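Local coordinates for protein carboxypeptidase D (PDB 3MN8) that removes C-terminal arginine or lysine residues from peptides and proteins as a zinc metallocarboxypeptidase, and so helps process growth factors, peptide hormones and neuropeptides, at residues A[172-180]-A[285-296]; A[336-346]-A[407-416]. All coordinates share one frame; numbering follows the deposited sequence.

Contact 1. Residues A[172-180]-A[285-296]; sequences DLNRDFPDR and LSGGMQDFNYAF. With GEM ((2-guanidinoethylmercapto)succinic acid), chain G.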
loop_
_atom_site.group_PDB
_atom_site.type_symbol
_atom_site.label_atom_id
_atom_site.label_comp_id
_atom_site.label_asym_id
_atom_site.label_seq_id
_atom_site.Cartn_x
_atom_site.Cartn_y
_atom_site.Cartn_z
ATOM N N ASP A 172 -11.548 16.038 -5.179
ATOM C CA ASP A 172 -10.651 15.377 -4.236
ATOM C C ASP A 172 -10.658 13.863 -4.462
ATOM O O ASP A 172 -11.612 13.169 -4.098
ATOM C CB ASP A 172 -11.043 15.733 -2.790
ATOM C CG ASP A 172 -10.052 15.202 -1.750
ATOM O OD1 ASP A 172 -9.407 14.143 -1.998
ATOM O OD2 ASP A 172 -9.931 15.851 -0.679
ATOM N N LEU A 173 -9.586 13.362 -5.070
ATOM C CA LEU A 173 -9.515 11.958 -5.431
ATOM C C LEU A 173 -9.702 11.050 -4.214
ATOM O O LEU A 173 -10.126 9.902 -4.350
ATOM C CB LEU A 173 -8.203 11.665 -6.159
ATOM C CG LEU A 173 -8.056 12.365 -7.515
ATOM C CD1 LEU A 173 -6.663 12.149 -8.098
ATOM C CD2 LEU A 173 -9.147 11.907 -8.489
ATOM N N ASN A 174 -9.411 11.565 -3.022
ATOM C CA ASN A 174 -9.589 10.766 -1.822
ATOM C C ASN A 174 -11.008 10.884 -1.332
ATOM O O ASN A 174 -11.297 10.567 -0.177
ATOM C CB ASN A 174 -8.621 11.170 -0.718
ATOM C CG ASN A 174 -8.271 10.014 0.208
ATOM O OD1 ASN A 174 -8.457 8.837 -0.132
ATOM N ND2 ASN A 174 -7.741 10.345 1.381
ATOM N N ARG A 175 -11.891 11.372 -2.200
ATOM C CA ARG A 175 -13.334 11.248 -1.973
ATOM C C ARG A 175 -14.027 10.558 -3.142
ATOM O O ARG A 175 -15.241 10.390 -3.141
ATOM C CB ARG A 175 -13.996 12.599 -1.739
ATOM C CG ARG A 175 -13.354 13.400 -0.651
ATOM C CD ARG A 175 -13.208 12.621 0.651
ATOM N NE ARG A 175 -12.822 13.543 1.702
ATOM C CZ ARG A 175 -11.619 13.670 2.252
ATOM N NH1 ARG A 175 -11.451 14.593 3.182
ATOM N NH2 ARG A 175 -10.607 12.889 1.918
ATOM N N ASP A 176 -13.248 10.145 -4.135
ATOM C CA ASP A 176 -13.824 9.753 -5.418
ATOM C C ASP A 176 -13.948 8.244 -5.639
ATOM O O ASP A 176 -14.473 7.806 -6.663
ATOM C CB ASP A 176 -13.025 10.387 -6.554
ATOM C CG ASP A 176 -13.793 10.423 -7.850
ATOM O OD1 ASP A 176 -15.019 10.631 -7.794
ATOM O OD2 ASP A 176 -13.170 10.251 -8.918
ATOM N N PHE A 177 -13.467 7.452 -4.685
ATOM C CA PHE A 177 -13.513 5.995 -4.805
ATOM C C PHE A 177 -14.858 5.493 -4.303
ATOM O O PHE A 177 -15.503 6.158 -3.502
ATOM C CB PHE A 177 -12.349 5.347 -4.033
ATOM C CG PHE A 177 -10.998 5.498 -4.718
ATOM C CD1 PHE A 177 -10.297 6.710 -4.666
ATOM C CD2 PHE A 177 -10.437 4.442 -5.417
ATOM C CE1 PHE A 177 -9.066 6.855 -5.295
ATOM C CE2 PHE A 177 -9.209 4.583 -6.050
ATOM C CZ PHE A 177 -8.523 5.789 -5.988
ATOM N N PRO A 178 -15.299 4.330 -4.800
ATOM C CA PRO A 178 -16.524 3.695 -4.311
ATOM C C PRO A 178 -16.484 3.481 -2.786
ATOM O O PRO A 178 -15.461 3.075 -2.213
ATOM C CB PRO A 178 -16.531 2.349 -5.043
ATOM C CG PRO A 178 -15.702 2.568 -6.277
ATOM C CD PRO A 178 -14.662 3.565 -5.889
ATOM N N ASP A 179 -17.611 3.758 -2.135
ATOM C CA ASP A 179 -17.708 3.634 -0.690
ATOM C C ASP A 179 -18.386 2.327 -0.324
ATOM O O ASP A 179 -19.384 1.946 -0.937
ATOM C CB ASP A 179 -18.493 4.806 -0.106
ATOM C CG ASP A 179 -18.384 4.881 1.407
ATOM O OD1 ASP A 179 -17.256 4.714 1.924
ATOM O OD2 ASP A 179 -19.418 5.108 2.080
ATOM N N ARG A 180 -17.839 1.637 0.672
ATOM C CA ARG A 180 -18.391 0.362 1.111
ATOM C C ARG A 180 -19.828 0.552 1.599
ATOM O O ARG A 180 -20.658 -0.345 1.482
ATOM C CB ARG A 180 -17.527 -0.217 2.222
ATOM C CG ARG A 180 -17.377 0.734 3.364
ATOM C CD ARG A 180 -16.292 0.306 4.301
ATOM N NE ARG A 180 -16.289 1.182 5.463
ATOM C CZ ARG A 180 -16.996 0.955 6.561
ATOM N NH1 ARG A 180 -17.754 -0.135 6.649
ATOM N NH2 ARG A 180 -16.936 1.810 7.572
ATOM N N LEU A 285 -14.237 10.504 6.629
ATOM C CA LEU A 285 -14.261 10.940 5.255
ATOM C C LEU A 285 -14.773 9.753 4.467
ATOM O O LEU A 285 -14.638 8.603 4.900
ATOM C CB LEU A 285 -12.858 11.364 4.812
ATOM C CG LEU A 285 -11.779 10.287 4.647
ATOM C CD1 LEU A 285 -11.841 9.740 3.242
ATOM C CD2 LEU A 285 -10.386 10.837 4.940
ATOM N N SER A 286 -15.386 10.019 3.324
ATOM C CA SER A 286 -15.918 8.929 2.523
ATOM C C SER A 286 -15.346 8.920 1.116
ATOM O O SER A 286 -14.997 9.974 0.579
ATOM C CB SER A 286 -17.439 8.980 2.497
ATOM O OG SER A 286 -17.943 8.901 3.821
ATOM N N GLY A 287 -15.227 7.718 0.546
ATOM C CA GLY A 287 -14.798 7.551 -0.827
ATOM C C GLY A 287 -13.298 7.501 -0.971
ATOM O O GLY A 287 -12.751 7.731 -2.052
ATOM N N GLY A 288 -12.621 7.192 0.126
ATOM C CA GLY A 288 -11.173 7.108 0.107
ATOM C C GLY A 288 -10.636 5.824 -0.510
ATOM O O GLY A 288 -11.311 4.801 -0.570
ATOM N N MET A 289 -9.391 5.872 -0.955
ATOM C CA MET A 289 -8.758 4.701 -1.547
ATOM C C MET A 289 -8.459 3.627 -0.494
ATOM O O MET A 289 -8.586 2.435 -0.763
ATOM C CB MET A 289 -7.472 5.124 -2.260
ATOM C CG MET A 289 -6.738 4.014 -2.980
ATOM S SD MET A 289 -5.472 4.715 -4.065
ATOM C CE MET A 289 -4.382 5.547 -2.899
ATOM N N GLN A 290 -8.067 4.062 0.701
ATOM C CA GLN A 290 -7.690 3.150 1.780
ATOM C C GLN A 290 -8.783 2.132 2.008
ATOM O O GLN A 290 -8.599 0.939 1.815
ATOM C CB GLN A 290 -7.451 3.917 3.084
ATOM C CG GLN A 290 -7.016 3.042 4.244
ATOM C CD GLN A 290 -7.101 3.756 5.593
ATOM O OE1 GLN A 290 -6.124 4.347 6.059
ATOM N NE2 GLN A 290 -8.276 3.698 6.227
ATOM N N ASP A 291 -9.942 2.612 2.429
ATOM C CA ASP A 291 -11.020 1.697 2.764
ATOM C C ASP A 291 -11.482 0.935 1.530
ATOM O O ASP A 291 -12.056 -0.151 1.649
ATOM C CB ASP A 291 -12.184 2.430 3.453
ATOM C CG ASP A 291 -11.850 2.847 4.889
ATOM O OD1 ASP A 291 -10.685 2.670 5.316
ATOM O OD2 ASP A 291 -12.754 3.348 5.595
ATOM N N PHE A 292 -11.224 1.499 0.350
ATOM C CA PHE A 292 -11.643 0.835 -0.875
ATOM C C PHE A 292 -10.839 -0.449 -1.096
ATOM O O PHE A 292 -11.398 -1.496 -1.440
ATOM C CB PHE A 292 -11.552 1.749 -2.088
ATOM C CG PHE A 292 -11.711 1.024 -3.383
ATOM C CD1 PHE A 292 -12.966 0.869 -3.943
ATOM C CD2 PHE A 292 -10.611 0.472 -4.034
ATOM C CE1 PHE A 292 -13.135 0.179 -5.141
ATOM C CE2 PHE A 292 -10.767 -0.208 -5.230
ATOM C CZ PHE A 292 -12.030 -0.360 -5.783
ATOM N N ASN A 293 -9.536 -0.372 -0.870
ATOM C CA ASN A 293 -8.700 -1.566 -0.878
ATOM C C ASN A 293 -9.259 -2.704 -0.012
ATOM O O ASN A 293 -9.411 -3.843 -0.468
ATOM C CB ASN A 293 -7.276 -1.217 -0.437
ATOM C CG ASN A 293 -6.430 -0.648 -1.578
ATOM O OD1 ASN A 293 -5.661 -1.373 -2.225
ATOM N ND2 ASN A 293 -6.568 0.655 -1.825
ATOM N N TYR A 294 -9.581 -2.382 1.233
ATOM C CA TYR A 294 -9.957 -3.404 2.200
ATOM C C TYR A 294 -11.303 -4.026 1.863
ATOM O O TYR A 294 -11.466 -5.248 1.901
ATOM C CB TYR A 294 -9.975 -2.812 3.616
ATOM C CG TYR A 294 -10.243 -3.820 4.715
ATOM C CD1 TYR A 294 -9.361 -4.885 4.947
ATOM C CD2 TYR A 294 -11.371 -3.702 5.534
ATOM C CE1 TYR A 294 -9.604 -5.807 5.962
ATOM C CE2 TYR A 294 -11.623 -4.614 6.550
ATOM C CZ TYR A 294 -10.739 -5.668 6.762
ATOM O OH TYR A 294 -10.991 -6.574 7.778
ATOM N N ALA A 295 -12.255 -3.167 1.516
ATOM C CA ALA A 295 -13.649 -3.565 1.333
ATOM C C ALA A 295 -13.941 -4.205 -0.021
ATOM O O ALA A 295 -14.937 -4.905 -0.157
ATOM C CB ALA A 295 -14.565 -2.370 1.555
ATOM N N PHE A 296 -13.093 -3.969 -1.019
ATOM C CA PHE A 296 -13.377 -4.466 -2.362
ATOM C C PHE A 296 -12.246 -5.331 -2.883
ATOM O O PHE A 296 -12.190 -5.650 -4.078
ATOM C CB PHE A 296 -13.625 -3.303 -3.322
ATOM C CG PHE A 296 -14.827 -2.450 -2.959
ATOM C CD1 PHE A 296 -14.720 -1.416 -2.034
ATOM C CD2 PHE A 296 -16.066 -2.680 -3.553
ATOM C CE1 PHE A 296 -15.825 -0.632 -1.710
ATOM C CE2 PHE A 296 -17.177 -1.895 -3.225
ATOM C CZ PHE A 296 -17.053 -0.876 -2.306
HETATM C C8 GEM G . -6.972 12.874 4.817
HETATM S S7 GEM G . -6.618 11.167 4.506
HETATM C C6 GEM G . -5.961 10.682 6.076
HETATM C C5 GEM G . -6.881 11.000 7.253
HETATM N N3 GEM G . -8.034 10.119 7.160
HETATM C C1 GEM G . -9.148 10.181 7.881
HETATM N N4 GEM G . -10.124 9.303 7.684
HETATM N N2 GEM G . -9.294 11.128 8.802
HETATM C C9 GEM G . -7.775 13.383 3.648
HETATM O O14 GEM G . -7.953 12.616 2.677
HETATM O O15 GEM G . -8.241 14.541 3.690
HETATM C C10 GEM G . -5.713 13.721 5.063
HETATM C C11 GEM G . -4.779 13.930 3.877
HETATM O O12 GEM G . -3.556 13.716 4.061
HETATM O O13 GEM G . -5.239 14.338 2.780
#
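Phe177 and Gly287 bury the most surface where 172-180 meets 285-296. The backbone N of Phe177 donates to Gly287 O at 2.7 Å. Gly287 has a positive phi, and a CB on it would run into Arg175 O, which suits a residue without a side chain. The Phe177 ring lies alongside Met289, both side chains pointing the same way. Met289 CB sits over one ring face, 3.9 Å from the centroid, in a CH-pi contact. Met289 SD reaches the rim obliquely, 3.8 Å from Phe177 CZ, a Met-aromatic contact. Phe292 meets the Phe177 ring obliquely, while Pro178 CG rests 3.7 Å from Phe292 CE1.

Nearer the zinc, Asn174 uses both ends of its amide. OD1 accepts from Met289 N nearly along the C=O axis, and ND2 gives a 2.6 Å bond to O14 of the inhibitor GEM. Arg175 bends at chi2 (-52°), which brings its guanidinium back to the ligand. Its NH2 donates to GEM O14 at 2.8 Å and also to Asn174 O, and its NH1 donates to GEM O15 at 3.3 Å. Leu285 CB covers one face of this guanidinium; Asp172 OD2 lies over the other. A leucine in place of Arg175 would probably cost the GEM carboxylate two charged hydrogen bonds and leave Asn174 O without its NH2 donor. Asp172 OD1 is hydrogen-bonded to the zinc ligand His101 and accepts from Asn174 N in an Asx turn. The chemistry implies a carboxylate-binding site, consistent with recognition of a substrate's C-terminus, joined to an apolar helix interface.

Contact 2. Residues A[336-346]-A[407-416]; sequences HIGIKGLVTDA and QEALRLDFKL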
loop_
_atom_site.group_PDB
_atom_site.type_symbol
_atom_site.label_atom_id
_atom_site.label_comp_id
_atom_site.label_asym_id
_atom_site.label_seq_id
_atom_site.Cartn_x
_atom_site.Cartn_y
_atom_site.Cartn_z
ATOM N N HIS A 336 4.662 -10.271 4.978
ATOM C CA HIS A 336 5.096 -11.654 5.100
ATOM C C HIS A 336 4.591 -12.344 6.337
ATOM O O HIS A 336 4.789 -13.548 6.499
ATOM C CB HIS A 336 6.601 -11.741 5.003
ATOM C CG HIS A 336 7.124 -11.298 3.675
ATOM N ND1 HIS A 336 6.999 -12.065 2.536
ATOM C CD2 HIS A 336 7.746 -10.156 3.298
ATOM C CE1 HIS A 336 7.544 -11.423 1.517
ATOM N NE2 HIS A 336 8.003 -10.263 1.951
ATOM N N ILE A 337 3.912 -11.582 7.190
ATOM C CA ILE A 337 3.334 -12.155 8.396
ATOM C C ILE A 337 2.165 -13.054 8.076
ATOM O O ILE A 337 1.641 -13.062 6.954
ATOM C CB ILE A 337 2.882 -11.078 9.396
ATOM C CG1 ILE A 337 1.728 -10.262 8.814
ATOM C CG2 ILE A 337 4.064 -10.192 9.802
ATOM C CD1 ILE A 337 1.326 -9.100 9.692
ATOM N N GLY A 338 1.764 -13.818 9.083
ATOM C CA GLY A 338 0.623 -14.699 8.955
ATOM C C GLY A 338 0.932 -15.952 8.166
ATOM O O GLY A 338 1.951 -16.609 8.393
ATOM N N ILE A 339 0.036 -16.277 7.241
ATOM C CA ILE A 339 0.141 -17.507 6.478
ATOM C C ILE A 339 -0.150 -17.270 5.021
ATOM O O ILE A 339 -0.474 -16.157 4.589
ATOM C CB ILE A 339 -0.860 -18.578 6.939
ATOM C CG1 ILE A 339 -2.286 -18.017 6.843
ATOM C CG2 ILE A 339 -0.505 -19.084 8.340
ATOM C CD1 ILE A 339 -3.394 -19.004 7.201
ATOM N N LYS A 340 -0.028 -18.349 4.267
ATOM C CA LYS A 340 -0.280 -18.322 2.848
ATOM C C LYS A 340 -0.347 -19.758 2.389
ATOM O O LYS A 340 0.169 -20.657 3.077
ATOM C CB LYS A 340 0.813 -17.550 2.101
ATOM C CG LYS A 340 2.217 -18.130 2.154
ATOM C CD LYS A 340 3.114 -17.323 1.219
ATOM C CE LYS A 340 4.561 -17.740 1.288
ATOM N NZ LYS A 340 5.401 -16.738 0.573
ATOM N N GLY A 341 -1.008 -19.979 1.253
ATOM C CA GLY A 341 -1.191 -21.329 0.759
ATOM C C GLY A 341 -2.039 -21.462 -0.484
ATOM O O GLY A 341 -2.380 -20.484 -1.161
ATOM N N LEU A 342 -2.382 -22.706 -0.782
ATOM C CA LEU A 342 -3.128 -23.013 -1.984
ATOM C C LEU A 342 -4.398 -23.742 -1.651
ATOM O O LEU A 342 -4.406 -24.673 -0.839
ATOM C CB LEU A 342 -2.297 -23.890 -2.912
ATOM C CG LEU A 342 -0.935 -23.325 -3.320
ATOM C CD1 LEU A 342 -0.168 -24.399 -4.064
ATOM C CD2 LEU A 342 -1.063 -22.041 -4.156
ATOM N N VAL A 343 -5.479 -23.312 -2.282
ATOM C CA VAL A 343 -6.704 -24.078 -2.249
ATOM C C VAL A 343 -6.734 -24.764 -3.594
ATOM O O VAL A 343 -6.717 -24.121 -4.651
ATOM C CB VAL A 343 -7.945 -23.201 -2.042
ATOM C CG1 VAL A 343 -9.211 -24.042 -2.133
ATOM C CG2 VAL A 343 -7.852 -22.473 -0.710
ATOM N N THR A 344 -6.754 -26.086 -3.548
ATOM C CA THR A 344 -6.553 -26.857 -4.747
ATOM C C THR A 344 -7.593 -27.955 -4.927
ATOM O O THR A 344 -8.299 -28.330 -3.987
ATOM C CB THR A 344 -5.173 -27.502 -4.729
ATOM O OG1 THR A 344 -4.848 -27.949 -6.047
ATOM C CG2 THR A 344 -5.154 -28.688 -3.760
ATOM N N ASP A 345 -7.677 -28.431 -6.164
ATOM C CA ASP A 345 -8.431 -29.614 -6.538
ATOM C C ASP A 345 -7.985 -30.819 -5.767
ATOM O O ASP A 345 -6.946 -30.798 -5.089
ATOM C CB ASP A 345 -8.100 -29.966 -7.984
ATOM C CG ASP A 345 -9.192 -29.624 -8.912
ATOM O OD1 ASP A 345 -8.981 -29.738 -10.140
ATOM O OD2 ASP A 345 -10.263 -29.248 -8.400
ATOM N N ALA A 346 -8.764 -31.885 -5.930
ATOM C CA ALA A 346 -8.293 -33.242 -5.683
ATOM C C ALA A 346 -7.324 -33.587 -6.803
ATOM O O ALA A 346 -6.344 -34.302 -6.582
ATOM C CB ALA A 346 -9.449 -34.224 -5.660
ATOM N N GLN A 407 11.112 -15.643 8.060
ATOM C CA GLN A 407 11.129 -14.693 6.969
ATOM C C GLN A 407 9.869 -14.712 6.117
ATOM O O GLN A 407 9.480 -13.685 5.569
ATOM C CB GLN A 407 12.367 -14.914 6.101
ATOM C CG GLN A 407 13.596 -14.167 6.590
ATOM C CD GLN A 407 14.816 -14.413 5.719
ATOM O OE1 GLN A 407 14.948 -15.470 5.098
ATOM N NE2 GLN A 407 15.720 -13.437 5.672
ATOM N N GLU A 408 9.231 -15.870 6.002
ATOM C CA GLU A 408 8.053 -15.974 5.149
ATOM C C GLU A 408 6.857 -16.645 5.825
ATOM O O GLU A 408 7.014 -17.535 6.670
ATOM C CB GLU A 408 8.407 -16.626 3.805
ATOM C CG GLU A 408 9.356 -15.755 2.989
ATOM C CD GLU A 408 9.609 -16.259 1.582
ATOM O OE1 GLU A 408 10.780 -16.199 1.153
ATOM O OE2 GLU A 408 8.653 -16.703 0.905
ATOM N N ALA A 409 5.665 -16.174 5.457
ATOM C CA ALA A 409 4.411 -16.636 6.030
ATOM C C ALA A 409 4.332 -18.152 6.022
ATOM O O ALA A 409 4.779 -18.813 5.078
ATOM C CB ALA A 409 3.236 -16.045 5.278
ATOM N N LEU A 410 3.762 -18.689 7.092
ATOM C CA LEU A 410 3.602 -20.118 7.253
ATOM C C LEU A 410 2.720 -20.698 6.152
ATOM O O LEU A 410 1.606 -20.213 5.917
ATOM C CB LEU A 410 3.000 -20.409 8.621
ATOM C CG LEU A 410 4.044 -20.349 9.725
ATOM C CD1 LEU A 410 3.402 -20.022 11.065
ATOM C CD2 LEU A 410 4.800 -21.673 9.758
ATOM N N ARG A 411 3.228 -21.728 5.474
ATOM C CA ARG A 411 2.473 -22.389 4.416
ATOM C C ARG A 411 1.346 -23.221 4.995
ATOM O O ARG A 411 1.490 -23.819 6.057
ATOM C CB ARG A 411 3.361 -23.283 3.564
ATOM C CG ARG A 411 2.554 -24.079 2.561
ATOM C CD ARG A 411 2.102 -23.216 1.396
ATOM N NE ARG A 411 3.037 -23.335 0.289
ATOM C CZ ARG A 411 2.891 -24.175 -0.737
ATOM N NH1 ARG A 411 1.826 -24.957 -0.812
ATOM N NH2 ARG A 411 3.801 -24.224 -1.704
ATOM N N LEU A 412 0.223 -23.262 4.291
ATOM C CA LEU A 412 -0.945 -23.980 4.768
ATOM C C LEU A 412 -1.910 -24.090 3.605
ATOM O O LEU A 412 -2.465 -23.094 3.156
ATOM C CB LEU A 412 -1.598 -23.226 5.933
ATOM C CG LEU A 412 -2.780 -23.898 6.643
ATOM C CD1 LEU A 412 -2.309 -25.085 7.455
ATOM C CD2 LEU A 412 -3.514 -22.916 7.538
ATOM N N ASP A 413 -2.093 -25.308 3.104
ATOM C CA ASP A 413 -2.878 -25.528 1.891
ATOM C C ASP A 413 -4.197 -26.202 2.192
ATOM O O ASP A 413 -4.436 -26.667 3.301
ATOM C CB ASP A 413 -2.111 -26.401 0.890
ATOM C CG ASP A 413 -0.849 -25.742 0.373
ATOM O OD1 ASP A 413 -0.621 -24.543 0.647
ATOM O OD2 ASP A 413 -0.089 -26.437 -0.326
ATOM N N PHE A 414 -5.038 -26.269 1.173
ATOM C CA PHE A 414 -6.328 -26.910 1.284
ATOM C C PHE A 414 -6.669 -27.679 0.017
ATOM O O PHE A 414 -6.509 -27.165 -1.096
ATOM C CB PHE A 414 -7.405 -25.866 1.560
ATOM C CG PHE A 414 -7.209 -25.136 2.853
ATOM C CD1 PHE A 414 -6.457 -23.971 2.892
ATOM C CD2 PHE A 414 -7.763 -25.618 4.036
ATOM C CE1 PHE A 414 -6.269 -23.287 4.084
ATOM C CE2 PHE A 414 -7.579 -24.947 5.236
ATOM C CZ PHE A 414 -6.832 -23.776 5.261
ATOM N N LYS A 415 -7.114 -28.920 0.196
ATOM C CA LYS A 415 -7.804 -29.648 -0.859
ATOM C C LYS A 415 -9.298 -29.716 -0.538
ATOM O O LYS A 415 -9.697 -30.056 0.580
ATOM C CB LYS A 415 -7.218 -31.046 -1.062
ATOM C CG LYS A 415 -5.813 -31.030 -1.614
ATOM C CD LYS A 415 -5.444 -32.365 -2.244
ATOM C CE LYS A 415 -4.197 -32.244 -3.120
ATOM N NZ LYS A 415 -3.953 -33.489 -3.913
ATOM N N LEU A 416 -10.113 -29.364 -1.527
ATOM C CA LEU A 416 -11.561 -29.366 -1.387
ATOM C C LEU A 416 -12.160 -30.344 -2.367
ATOM O O LEU A 416 -11.738 -30.399 -3.526
ATOM C CB LEU A 416 -12.134 -27.981 -1.687
ATOM C CG LEU A 416 -11.550 -26.785 -0.945
ATOM C CD1 LEU A 416 -12.297 -25.497 -1.303
ATOM C CD2 LEU A 416 -11.602 -27.047 0.540
#
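The parallel strand pair of the transthyretin-like domain joins 339-344, the middle strand of a small mixed sheet, to the edge strand 410-415. Leu410 N donates to Gly338 O, and Lys340 N donates back to Leu410 O at 3.0 Å. Beyond a weak bond from Leu412 N to Lys340 O, the ladder is interrupted. There Asp413 OD1 takes the place of a backbone acceptor and receives Leu342 N at 2.9 Å, from above the carboxylate plane. The same oxygen accepts from Arg411 NH1 on its syn lone pair, so two donors grip it. The ladder resumes with Phe414 N to Leu342 O, Thr344 N to Phe414 O and Leu416 N to Thr344 O.

Val343 CG1 meets Leu416 CD1 at 3.5 Å, and Ile339 CD1 meets Leu412 CD2 at 3.9 Å. Ile339, Val343 and Phe414 face strand 381-388 of the second sheet. On the other face, Lys340 extends beyond CG to bring NZ 3.3 Å from Glu408 OE2, in a salt bridge on the anti lone pair; NZ also bonds Leu90 O in the catalytic domain. Thr344 CG2 packs beside the Lys415 chain. Such an apolar face between two sheets is typical of the transthyretin-like beta-sandwich.

From the N terminus, the chain first builds much of the catalytic domain's central sheet before reaching 172-180. Contact 1 closes a loop of 104 residues when 285-296 returns to it, after strands 212-217 and 222-225 and helix 245-257. Strand 300-305 and helix 317-333 follow. Contact 2 then opens at 336-346 and closes a second loop, of 60 residues without helix, at 407-416. The two loops run in series and neither nest nor cross. Contact 1 ties helix 289-296 to the ligand pocket near the zinc; contact 2 joins two strands of the C-terminal domain. Their centres are 29 Å apart, and their nearest atoms about 12 Å.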